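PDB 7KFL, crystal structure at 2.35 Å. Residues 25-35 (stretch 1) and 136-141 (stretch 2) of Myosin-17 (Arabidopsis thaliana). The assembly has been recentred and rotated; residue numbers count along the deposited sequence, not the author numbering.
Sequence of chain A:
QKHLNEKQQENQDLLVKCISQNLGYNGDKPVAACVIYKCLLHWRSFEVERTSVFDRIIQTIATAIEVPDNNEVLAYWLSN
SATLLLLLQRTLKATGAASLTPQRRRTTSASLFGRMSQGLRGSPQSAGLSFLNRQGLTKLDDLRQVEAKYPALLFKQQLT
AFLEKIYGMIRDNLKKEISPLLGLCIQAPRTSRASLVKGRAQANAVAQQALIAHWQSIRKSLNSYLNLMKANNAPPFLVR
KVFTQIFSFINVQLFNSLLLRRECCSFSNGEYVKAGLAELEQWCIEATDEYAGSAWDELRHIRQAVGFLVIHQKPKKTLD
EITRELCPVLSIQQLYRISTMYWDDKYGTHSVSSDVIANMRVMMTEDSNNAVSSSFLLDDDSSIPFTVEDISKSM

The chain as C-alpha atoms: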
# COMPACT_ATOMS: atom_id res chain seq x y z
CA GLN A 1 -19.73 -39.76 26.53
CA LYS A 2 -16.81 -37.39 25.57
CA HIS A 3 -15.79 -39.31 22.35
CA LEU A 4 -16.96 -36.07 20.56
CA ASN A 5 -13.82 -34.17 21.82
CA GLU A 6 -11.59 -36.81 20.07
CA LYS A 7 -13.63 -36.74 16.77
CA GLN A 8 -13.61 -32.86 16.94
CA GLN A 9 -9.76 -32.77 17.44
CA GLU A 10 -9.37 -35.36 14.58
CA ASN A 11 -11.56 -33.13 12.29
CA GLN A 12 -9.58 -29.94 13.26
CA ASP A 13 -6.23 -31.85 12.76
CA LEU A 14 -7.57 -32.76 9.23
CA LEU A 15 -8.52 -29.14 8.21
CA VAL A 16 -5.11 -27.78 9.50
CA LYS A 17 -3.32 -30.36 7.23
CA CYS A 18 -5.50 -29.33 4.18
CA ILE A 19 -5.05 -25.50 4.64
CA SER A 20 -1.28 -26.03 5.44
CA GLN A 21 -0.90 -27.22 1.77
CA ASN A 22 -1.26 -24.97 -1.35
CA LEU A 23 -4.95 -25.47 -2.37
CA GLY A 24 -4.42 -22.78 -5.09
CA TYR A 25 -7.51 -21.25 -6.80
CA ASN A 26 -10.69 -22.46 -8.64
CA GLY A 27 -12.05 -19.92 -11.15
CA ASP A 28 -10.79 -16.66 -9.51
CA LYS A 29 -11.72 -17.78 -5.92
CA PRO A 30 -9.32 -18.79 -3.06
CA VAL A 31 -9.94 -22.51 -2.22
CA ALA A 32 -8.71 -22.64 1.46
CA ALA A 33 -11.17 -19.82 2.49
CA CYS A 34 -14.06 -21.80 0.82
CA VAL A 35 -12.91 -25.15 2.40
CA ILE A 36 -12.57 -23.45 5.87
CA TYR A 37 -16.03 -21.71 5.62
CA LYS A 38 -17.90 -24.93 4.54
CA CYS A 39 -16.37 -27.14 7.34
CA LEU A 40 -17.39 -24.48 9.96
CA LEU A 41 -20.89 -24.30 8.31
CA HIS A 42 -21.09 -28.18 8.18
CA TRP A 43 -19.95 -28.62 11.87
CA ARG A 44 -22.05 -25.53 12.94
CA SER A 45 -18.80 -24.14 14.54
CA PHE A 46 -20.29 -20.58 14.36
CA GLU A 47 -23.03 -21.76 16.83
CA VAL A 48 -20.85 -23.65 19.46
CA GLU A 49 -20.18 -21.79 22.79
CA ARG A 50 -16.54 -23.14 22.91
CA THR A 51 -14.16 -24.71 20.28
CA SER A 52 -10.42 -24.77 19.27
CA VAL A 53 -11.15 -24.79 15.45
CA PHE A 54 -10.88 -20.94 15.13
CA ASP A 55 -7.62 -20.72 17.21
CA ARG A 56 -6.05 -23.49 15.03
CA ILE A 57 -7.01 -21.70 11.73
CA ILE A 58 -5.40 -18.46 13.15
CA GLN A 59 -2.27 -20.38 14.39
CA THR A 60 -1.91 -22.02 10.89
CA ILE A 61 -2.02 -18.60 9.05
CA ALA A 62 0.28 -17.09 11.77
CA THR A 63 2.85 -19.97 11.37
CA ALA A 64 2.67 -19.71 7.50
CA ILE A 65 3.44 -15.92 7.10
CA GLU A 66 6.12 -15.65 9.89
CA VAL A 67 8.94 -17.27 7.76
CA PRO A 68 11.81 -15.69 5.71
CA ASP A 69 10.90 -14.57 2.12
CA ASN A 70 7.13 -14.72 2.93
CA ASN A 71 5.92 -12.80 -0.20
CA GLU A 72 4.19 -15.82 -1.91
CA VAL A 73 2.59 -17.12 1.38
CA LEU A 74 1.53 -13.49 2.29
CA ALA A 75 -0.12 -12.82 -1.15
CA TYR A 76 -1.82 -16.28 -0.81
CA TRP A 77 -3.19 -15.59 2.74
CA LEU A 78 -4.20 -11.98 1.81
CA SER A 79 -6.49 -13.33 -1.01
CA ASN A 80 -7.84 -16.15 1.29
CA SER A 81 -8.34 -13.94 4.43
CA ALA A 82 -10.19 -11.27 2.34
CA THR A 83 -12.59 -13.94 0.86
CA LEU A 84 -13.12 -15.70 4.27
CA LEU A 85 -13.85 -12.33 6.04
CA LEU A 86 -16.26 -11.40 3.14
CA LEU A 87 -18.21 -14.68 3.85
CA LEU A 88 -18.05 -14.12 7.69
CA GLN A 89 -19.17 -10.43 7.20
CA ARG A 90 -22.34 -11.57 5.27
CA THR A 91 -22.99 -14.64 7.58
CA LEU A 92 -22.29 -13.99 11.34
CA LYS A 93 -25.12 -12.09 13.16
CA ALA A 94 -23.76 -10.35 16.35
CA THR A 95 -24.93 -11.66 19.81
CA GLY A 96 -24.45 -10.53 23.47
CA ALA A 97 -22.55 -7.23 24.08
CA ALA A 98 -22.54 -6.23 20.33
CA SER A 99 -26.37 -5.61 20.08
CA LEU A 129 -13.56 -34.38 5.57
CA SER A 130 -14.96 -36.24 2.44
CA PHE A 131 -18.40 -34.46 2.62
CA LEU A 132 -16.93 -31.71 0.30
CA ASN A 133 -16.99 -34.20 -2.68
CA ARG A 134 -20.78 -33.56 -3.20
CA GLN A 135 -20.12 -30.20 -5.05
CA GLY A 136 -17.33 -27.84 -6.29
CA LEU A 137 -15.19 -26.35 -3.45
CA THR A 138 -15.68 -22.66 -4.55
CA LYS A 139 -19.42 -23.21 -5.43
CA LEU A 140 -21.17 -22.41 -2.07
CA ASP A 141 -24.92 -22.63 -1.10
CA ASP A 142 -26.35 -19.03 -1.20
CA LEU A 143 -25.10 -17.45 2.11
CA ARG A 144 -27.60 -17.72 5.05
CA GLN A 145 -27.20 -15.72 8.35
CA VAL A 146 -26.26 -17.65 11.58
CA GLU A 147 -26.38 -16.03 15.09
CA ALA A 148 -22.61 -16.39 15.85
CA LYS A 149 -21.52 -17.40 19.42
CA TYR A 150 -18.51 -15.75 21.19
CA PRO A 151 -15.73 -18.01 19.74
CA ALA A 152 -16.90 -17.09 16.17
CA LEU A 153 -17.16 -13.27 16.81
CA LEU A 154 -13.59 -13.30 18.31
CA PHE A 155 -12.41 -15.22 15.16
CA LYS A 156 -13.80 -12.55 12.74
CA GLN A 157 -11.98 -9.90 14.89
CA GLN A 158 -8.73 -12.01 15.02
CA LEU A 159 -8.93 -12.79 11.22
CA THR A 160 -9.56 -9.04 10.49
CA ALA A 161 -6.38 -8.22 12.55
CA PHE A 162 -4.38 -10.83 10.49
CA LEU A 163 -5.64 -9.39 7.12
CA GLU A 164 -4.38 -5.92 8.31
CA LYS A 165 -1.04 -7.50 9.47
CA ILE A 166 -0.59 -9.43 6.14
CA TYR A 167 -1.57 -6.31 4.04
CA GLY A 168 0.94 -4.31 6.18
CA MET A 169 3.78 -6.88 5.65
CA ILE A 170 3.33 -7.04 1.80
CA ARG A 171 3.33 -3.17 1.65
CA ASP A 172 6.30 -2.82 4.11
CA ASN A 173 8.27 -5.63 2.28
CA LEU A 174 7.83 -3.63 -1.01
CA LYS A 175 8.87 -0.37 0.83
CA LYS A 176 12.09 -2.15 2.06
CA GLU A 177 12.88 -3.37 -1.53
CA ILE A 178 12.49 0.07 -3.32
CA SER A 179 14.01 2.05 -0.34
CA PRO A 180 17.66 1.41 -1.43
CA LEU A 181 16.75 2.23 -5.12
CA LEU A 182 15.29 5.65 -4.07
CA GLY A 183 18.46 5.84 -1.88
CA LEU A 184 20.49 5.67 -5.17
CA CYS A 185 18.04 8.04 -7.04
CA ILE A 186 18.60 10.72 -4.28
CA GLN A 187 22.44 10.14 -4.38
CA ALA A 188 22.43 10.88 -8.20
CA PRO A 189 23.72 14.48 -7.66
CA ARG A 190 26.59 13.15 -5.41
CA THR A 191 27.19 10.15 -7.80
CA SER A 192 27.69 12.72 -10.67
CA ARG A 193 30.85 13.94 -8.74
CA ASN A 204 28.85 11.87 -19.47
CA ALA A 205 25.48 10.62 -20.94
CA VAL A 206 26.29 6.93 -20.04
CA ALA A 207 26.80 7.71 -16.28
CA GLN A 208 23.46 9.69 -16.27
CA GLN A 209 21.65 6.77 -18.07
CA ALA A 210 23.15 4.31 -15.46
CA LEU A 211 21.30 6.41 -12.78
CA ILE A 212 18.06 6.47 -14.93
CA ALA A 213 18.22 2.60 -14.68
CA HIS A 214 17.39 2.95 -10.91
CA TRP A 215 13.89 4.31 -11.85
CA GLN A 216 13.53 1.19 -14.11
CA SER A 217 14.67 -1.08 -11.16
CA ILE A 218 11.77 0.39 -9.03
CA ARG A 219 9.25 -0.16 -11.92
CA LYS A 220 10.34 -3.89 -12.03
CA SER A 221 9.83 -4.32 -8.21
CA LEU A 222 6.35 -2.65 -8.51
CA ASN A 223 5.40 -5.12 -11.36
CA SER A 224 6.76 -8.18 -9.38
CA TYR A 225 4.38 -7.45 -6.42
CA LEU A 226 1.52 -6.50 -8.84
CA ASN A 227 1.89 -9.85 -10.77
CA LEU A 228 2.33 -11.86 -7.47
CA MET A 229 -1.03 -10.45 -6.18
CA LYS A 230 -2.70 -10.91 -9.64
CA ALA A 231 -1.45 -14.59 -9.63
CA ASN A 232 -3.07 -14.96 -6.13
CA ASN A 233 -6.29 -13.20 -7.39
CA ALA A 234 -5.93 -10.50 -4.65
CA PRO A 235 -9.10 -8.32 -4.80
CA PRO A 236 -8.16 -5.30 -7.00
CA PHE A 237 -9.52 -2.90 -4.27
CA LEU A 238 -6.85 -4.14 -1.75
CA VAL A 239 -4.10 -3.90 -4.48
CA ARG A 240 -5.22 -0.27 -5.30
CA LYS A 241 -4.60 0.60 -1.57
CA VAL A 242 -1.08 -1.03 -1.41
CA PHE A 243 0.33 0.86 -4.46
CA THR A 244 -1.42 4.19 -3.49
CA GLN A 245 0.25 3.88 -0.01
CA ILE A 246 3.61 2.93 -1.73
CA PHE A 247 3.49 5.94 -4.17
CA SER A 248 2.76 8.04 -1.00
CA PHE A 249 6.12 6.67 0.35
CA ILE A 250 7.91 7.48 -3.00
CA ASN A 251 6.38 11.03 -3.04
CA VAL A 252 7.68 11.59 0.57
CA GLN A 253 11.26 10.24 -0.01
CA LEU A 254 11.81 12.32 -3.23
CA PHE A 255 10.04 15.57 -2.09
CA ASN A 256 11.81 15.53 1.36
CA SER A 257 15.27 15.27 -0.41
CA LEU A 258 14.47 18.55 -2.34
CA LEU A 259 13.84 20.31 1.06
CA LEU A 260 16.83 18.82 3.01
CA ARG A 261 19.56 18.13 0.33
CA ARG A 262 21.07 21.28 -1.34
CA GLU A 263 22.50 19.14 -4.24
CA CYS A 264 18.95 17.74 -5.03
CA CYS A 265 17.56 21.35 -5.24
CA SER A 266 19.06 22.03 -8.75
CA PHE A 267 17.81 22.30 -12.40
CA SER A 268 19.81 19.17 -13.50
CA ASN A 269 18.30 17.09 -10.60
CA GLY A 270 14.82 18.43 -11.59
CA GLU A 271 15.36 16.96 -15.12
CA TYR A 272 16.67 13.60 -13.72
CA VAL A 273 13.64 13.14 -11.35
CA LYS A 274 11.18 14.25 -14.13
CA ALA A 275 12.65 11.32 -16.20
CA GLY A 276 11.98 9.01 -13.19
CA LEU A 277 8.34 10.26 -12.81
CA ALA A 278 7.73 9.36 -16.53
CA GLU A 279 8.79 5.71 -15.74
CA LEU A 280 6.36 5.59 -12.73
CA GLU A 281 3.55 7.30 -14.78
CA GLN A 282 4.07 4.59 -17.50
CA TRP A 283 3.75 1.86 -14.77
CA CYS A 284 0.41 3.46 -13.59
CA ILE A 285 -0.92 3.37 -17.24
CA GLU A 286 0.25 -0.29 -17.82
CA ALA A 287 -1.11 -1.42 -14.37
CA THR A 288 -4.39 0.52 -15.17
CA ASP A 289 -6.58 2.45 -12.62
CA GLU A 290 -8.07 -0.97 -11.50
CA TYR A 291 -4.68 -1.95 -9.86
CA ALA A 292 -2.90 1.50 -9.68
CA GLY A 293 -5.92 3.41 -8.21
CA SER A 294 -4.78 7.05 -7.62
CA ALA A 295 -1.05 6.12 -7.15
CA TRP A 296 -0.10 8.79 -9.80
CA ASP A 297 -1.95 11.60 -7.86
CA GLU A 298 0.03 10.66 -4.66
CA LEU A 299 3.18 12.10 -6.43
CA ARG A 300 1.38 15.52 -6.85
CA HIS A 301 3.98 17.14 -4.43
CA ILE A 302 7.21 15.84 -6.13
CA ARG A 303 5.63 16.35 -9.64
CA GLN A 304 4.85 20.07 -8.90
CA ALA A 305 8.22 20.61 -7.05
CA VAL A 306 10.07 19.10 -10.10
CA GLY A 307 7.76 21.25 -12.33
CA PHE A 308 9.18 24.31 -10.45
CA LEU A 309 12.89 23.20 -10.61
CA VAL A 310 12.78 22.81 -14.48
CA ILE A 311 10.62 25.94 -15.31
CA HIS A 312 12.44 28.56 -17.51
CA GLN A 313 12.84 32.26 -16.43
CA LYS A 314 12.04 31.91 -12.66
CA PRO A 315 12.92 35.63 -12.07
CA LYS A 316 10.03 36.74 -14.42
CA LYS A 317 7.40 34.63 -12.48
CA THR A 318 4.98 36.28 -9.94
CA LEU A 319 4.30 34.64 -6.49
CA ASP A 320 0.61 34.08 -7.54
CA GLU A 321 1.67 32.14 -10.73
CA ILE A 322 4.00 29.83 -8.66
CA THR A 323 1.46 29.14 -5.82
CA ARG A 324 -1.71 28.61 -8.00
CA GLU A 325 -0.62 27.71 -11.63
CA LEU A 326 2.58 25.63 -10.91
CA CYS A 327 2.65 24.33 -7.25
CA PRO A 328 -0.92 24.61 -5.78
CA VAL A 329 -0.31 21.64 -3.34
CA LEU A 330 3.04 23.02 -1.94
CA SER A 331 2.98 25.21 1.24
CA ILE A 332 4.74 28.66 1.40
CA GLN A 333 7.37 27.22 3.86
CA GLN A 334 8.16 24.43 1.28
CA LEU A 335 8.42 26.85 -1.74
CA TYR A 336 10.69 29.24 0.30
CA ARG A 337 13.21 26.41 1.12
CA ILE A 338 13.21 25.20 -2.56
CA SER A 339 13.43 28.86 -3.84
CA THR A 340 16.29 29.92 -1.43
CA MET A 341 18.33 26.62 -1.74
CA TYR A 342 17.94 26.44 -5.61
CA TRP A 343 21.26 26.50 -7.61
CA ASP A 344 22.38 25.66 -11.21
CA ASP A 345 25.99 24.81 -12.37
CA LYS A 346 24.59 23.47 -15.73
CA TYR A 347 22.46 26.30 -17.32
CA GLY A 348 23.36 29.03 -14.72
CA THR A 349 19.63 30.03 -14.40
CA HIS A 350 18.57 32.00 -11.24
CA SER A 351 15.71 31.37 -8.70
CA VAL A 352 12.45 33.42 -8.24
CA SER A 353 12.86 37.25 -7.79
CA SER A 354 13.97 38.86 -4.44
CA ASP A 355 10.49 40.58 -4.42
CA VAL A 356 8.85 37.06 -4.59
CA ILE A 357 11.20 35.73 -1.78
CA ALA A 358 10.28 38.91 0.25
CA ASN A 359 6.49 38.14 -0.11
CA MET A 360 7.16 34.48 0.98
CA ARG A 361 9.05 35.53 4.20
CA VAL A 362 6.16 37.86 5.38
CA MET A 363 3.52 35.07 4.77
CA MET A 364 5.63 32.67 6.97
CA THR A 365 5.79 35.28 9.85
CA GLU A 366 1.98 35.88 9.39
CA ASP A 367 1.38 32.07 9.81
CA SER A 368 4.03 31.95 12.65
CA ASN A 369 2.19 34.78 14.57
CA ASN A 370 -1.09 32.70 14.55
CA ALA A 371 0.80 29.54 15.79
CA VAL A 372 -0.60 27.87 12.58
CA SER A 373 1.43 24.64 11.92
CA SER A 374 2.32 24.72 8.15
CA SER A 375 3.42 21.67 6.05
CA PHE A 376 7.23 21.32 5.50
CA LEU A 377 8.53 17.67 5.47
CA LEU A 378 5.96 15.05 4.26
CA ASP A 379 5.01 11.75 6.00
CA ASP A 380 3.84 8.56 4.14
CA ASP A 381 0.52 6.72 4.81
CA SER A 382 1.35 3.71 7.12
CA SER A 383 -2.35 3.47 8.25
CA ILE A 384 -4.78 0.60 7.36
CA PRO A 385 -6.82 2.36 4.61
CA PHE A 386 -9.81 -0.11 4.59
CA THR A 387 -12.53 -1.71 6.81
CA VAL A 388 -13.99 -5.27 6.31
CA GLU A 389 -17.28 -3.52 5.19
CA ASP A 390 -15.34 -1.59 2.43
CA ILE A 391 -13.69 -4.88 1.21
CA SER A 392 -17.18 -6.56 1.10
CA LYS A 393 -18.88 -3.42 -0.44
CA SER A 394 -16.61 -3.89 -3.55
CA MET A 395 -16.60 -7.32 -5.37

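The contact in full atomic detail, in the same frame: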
# COMPACT_ATOMS: atom_id res chain seq x y z
N TYR A 25 -6.30 -22.03 -6.45
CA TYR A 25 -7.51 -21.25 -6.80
C TYR A 25 -8.38 -22.07 -7.76
O TYR A 25 -7.84 -22.93 -8.48
CB TYR A 25 -7.11 -19.89 -7.39
CG TYR A 25 -6.27 -19.08 -6.44
CD1 TYR A 25 -4.89 -19.23 -6.39
CD2 TYR A 25 -6.86 -18.20 -5.55
CE1 TYR A 25 -4.12 -18.51 -5.49
CE2 TYR A 25 -6.10 -17.47 -4.64
CZ TYR A 25 -4.73 -17.62 -4.62
OH TYR A 25 -3.99 -16.90 -3.73
N ASN A 26 -9.69 -21.81 -7.76
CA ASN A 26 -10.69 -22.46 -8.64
C ASN A 26 -11.60 -21.37 -9.20
O ASN A 26 -12.32 -20.75 -8.41
CB ASN A 26 -11.46 -23.56 -7.91
CG ASN A 26 -12.28 -24.42 -8.84
OD1 ASN A 26 -13.28 -23.97 -9.39
ND2 ASN A 26 -11.87 -25.67 -9.03
N GLY A 27 -11.57 -21.16 -10.51
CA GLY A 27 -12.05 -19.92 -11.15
C GLY A 27 -11.11 -18.78 -10.80
O GLY A 27 -9.94 -18.84 -11.21
N ASP A 28 -11.60 -17.80 -10.04
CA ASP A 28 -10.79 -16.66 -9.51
C ASP A 28 -10.94 -16.60 -7.98
O ASP A 28 -10.70 -15.51 -7.42
CB ASP A 28 -11.18 -15.35 -10.19
CG ASP A 28 -12.62 -14.92 -9.95
OD1 ASP A 28 -13.49 -15.80 -9.85
OD2 ASP A 28 -12.85 -13.69 -9.86
N LYS A 29 -11.30 -17.72 -7.35
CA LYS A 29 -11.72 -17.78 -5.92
C LYS A 29 -10.69 -18.58 -5.11
O LYS A 29 -10.27 -19.65 -5.54
CB LYS A 29 -13.12 -18.39 -5.81
CG LYS A 29 -14.08 -17.97 -6.92
CD LYS A 29 -15.54 -18.24 -6.61
CE LYS A 29 -16.47 -17.92 -7.76
NZ LYS A 29 -17.03 -16.55 -7.66
N PRO A 30 -10.26 -18.07 -3.93
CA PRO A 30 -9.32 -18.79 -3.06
C PRO A 30 -10.00 -20.03 -2.47
O PRO A 30 -11.11 -19.92 -1.97
CB PRO A 30 -8.96 -17.76 -1.98
CG PRO A 30 -9.40 -16.43 -2.56
CD PRO A 30 -10.65 -16.78 -3.36
N VAL A 31 -9.34 -21.19 -2.56
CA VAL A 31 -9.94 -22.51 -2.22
C VAL A 31 -9.98 -22.68 -0.69
O VAL A 31 -11.04 -23.08 -0.19
CB VAL A 31 -9.21 -23.67 -2.91
CG1 VAL A 31 -9.62 -25.02 -2.35
CG2 VAL A 31 -9.42 -23.63 -4.42
N ALA A 32 -8.87 -22.39 0.00
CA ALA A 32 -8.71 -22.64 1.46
C ALA A 32 -9.81 -21.90 2.24
O ALA A 32 -10.38 -22.51 3.16
CB ALA A 32 -7.33 -22.24 1.92
N ALA A 33 -10.10 -20.65 1.88
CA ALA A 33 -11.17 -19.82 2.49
C ALA A 33 -12.52 -20.52 2.33
O ALA A 33 -13.30 -20.52 3.30
CB ALA A 33 -11.18 -18.45 1.86
N CYS A 34 -12.79 -21.09 1.15
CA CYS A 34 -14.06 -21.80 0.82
C CYS A 34 -14.13 -23.12 1.59
O CYS A 34 -15.22 -23.44 2.12
CB CYS A 34 -14.18 -22.05 -0.68
SG CYS A 34 -14.42 -20.53 -1.64
N VAL A 35 -13.02 -23.87 1.65
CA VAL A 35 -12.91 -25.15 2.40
C VAL A 35 -13.13 -24.88 3.89
O VAL A 35 -13.92 -25.62 4.51
CB VAL A 35 -11.55 -25.83 2.14
CG1 VAL A 35 -11.26 -26.95 3.13
CG2 VAL A 35 -11.45 -26.35 0.71
N GLY A 136 -18.57 -28.61 -6.08
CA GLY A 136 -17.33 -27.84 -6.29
C GLY A 136 -16.99 -27.01 -5.07
O GLY A 136 -17.92 -26.41 -4.49
N LEU A 137 -15.71 -26.95 -4.71
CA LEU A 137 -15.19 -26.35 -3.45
C LEU A 137 -15.58 -24.87 -3.37
O LEU A 137 -15.97 -24.43 -2.28
CB LEU A 137 -13.67 -26.54 -3.38
CG LEU A 137 -13.18 -27.87 -2.83
CD1 LEU A 137 -14.06 -29.03 -3.27
CD2 LEU A 137 -11.74 -28.13 -3.25
N THR A 138 -15.48 -24.13 -4.48
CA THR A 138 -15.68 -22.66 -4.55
C THR A 138 -17.15 -22.33 -4.88
O THR A 138 -17.51 -21.15 -4.76
CB THR A 138 -14.70 -22.02 -5.53
OG1 THR A 138 -14.87 -22.65 -6.80
CG2 THR A 138 -13.26 -22.15 -5.07
N LYS A 139 -17.95 -23.33 -5.28
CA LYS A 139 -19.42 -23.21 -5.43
C LYS A 139 -20.07 -23.43 -4.06
O LYS A 139 -20.05 -24.58 -3.59
CB LYS A 139 -19.96 -24.22 -6.45
CG LYS A 139 -21.48 -24.31 -6.55
CD LYS A 139 -22.17 -22.97 -6.69
CE LYS A 139 -23.67 -23.09 -6.89
NZ LYS A 139 -24.37 -21.82 -6.55
N LEU A 140 -20.63 -22.38 -3.46
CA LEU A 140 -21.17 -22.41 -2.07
C LEU A 140 -22.67 -22.08 -2.09
O LEU A 140 -23.07 -21.14 -2.82
CB LEU A 140 -20.38 -21.46 -1.17
CG LEU A 140 -19.59 -20.34 -1.85
CD1 LEU A 140 -20.47 -19.15 -2.17
CD2 LEU A 140 -18.41 -19.91 -0.98
N ASP A 141 -23.46 -22.84 -1.32
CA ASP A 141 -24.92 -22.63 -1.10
C ASP A 141 -25.14 -21.17 -0.71
O ASP A 141 -24.41 -20.69 0.19
CB ASP A 141 -25.46 -23.59 -0.04
CG ASP A 141 -26.96 -23.49 0.19
OD1 ASP A 141 -27.70 -23.35 -0.81
OD2 ASP A 141 -27.38 -23.55 1.36

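The contact joins a hairpin-and-helix segment, residues 25-35, to an irregular segment, residues 136-141, more than a hundred residues later in the chain. It is small, burying 360 Å² summed over both sides, and its nearest CA atoms are those of Cys34 and Thr138, 5.7 Å apart. Thr138 loses the most surface, 115 Å², and it touches Asn26, Lys29, Pro30, Val31 and Cys34 of the first stretch.

Polar contact across the two segments amounts to one hydrogen bond. Thr138 OG1 donates to Asn26 OD1 over 3.3 Å, a length that fits its classification as weak. Both side chains start toward the opposing stretch, Asn26 with chi1 at -169° (t) and Thr138 with chi1 at 57° (p). The p rotamer leaves the two branches of Thr138 with different surroundings: OG1 meets the amide oxygen, whereas CG2 lies 3.8 Å from Lys29 CB and 4.2 Å from Val31 CG2. Lys29 therefore contributes the base of its side chain, and its end leads away from the contact.

The apolar contacts involve side chains from Val31 to Val35. Val31 CG1 approaches Leu137 CD2 at 3.9 Å, and Val35 CG2 approaches Leu137 CG at 4.2 Å. Since Val31 and Val35 are one helical turn apart, as the 2.8 Å hydrogen bond from Val35 N to Val31 O confirms, the leucine side chain touches two successive turns. Cys34 extends the apolar surface in another direction: its SG is 4.0 Å from Thr138 CG2 and 4.1 Å from Leu140 CD2. These separations are those of van der Waals packing.

Side chain also packs against backbone. Cys34 CB lies 3.4 Å from Leu137 O, and Cys34 SG lies 3.8 Å from Thr138 CA. With chi1 at -68° (m) and its CA-to-CB bond directed toward the second stretch, Cys34 is buried at the point where the two backbones come nearest.

Backbone hydrogen bonds within each stretch help define the surfaces that meet. A type II' turn runs from Asn26 to Lys29, with Asn26 N donating to Lys29 O at 3.2 Å and a weak return bond from Lys29 N to Asn26 O at 3.4 Å. Gly27 occupies the turn with phi 70°, a positive value that favours glycine. This pairing holds Asn26 and Lys29 side by side, and both reach Thr138. In the second stretch, a weak bond from Lys139 N to Gly136 O, 3.2 Å, spans Leu137 and Thr138, its two most covered residues.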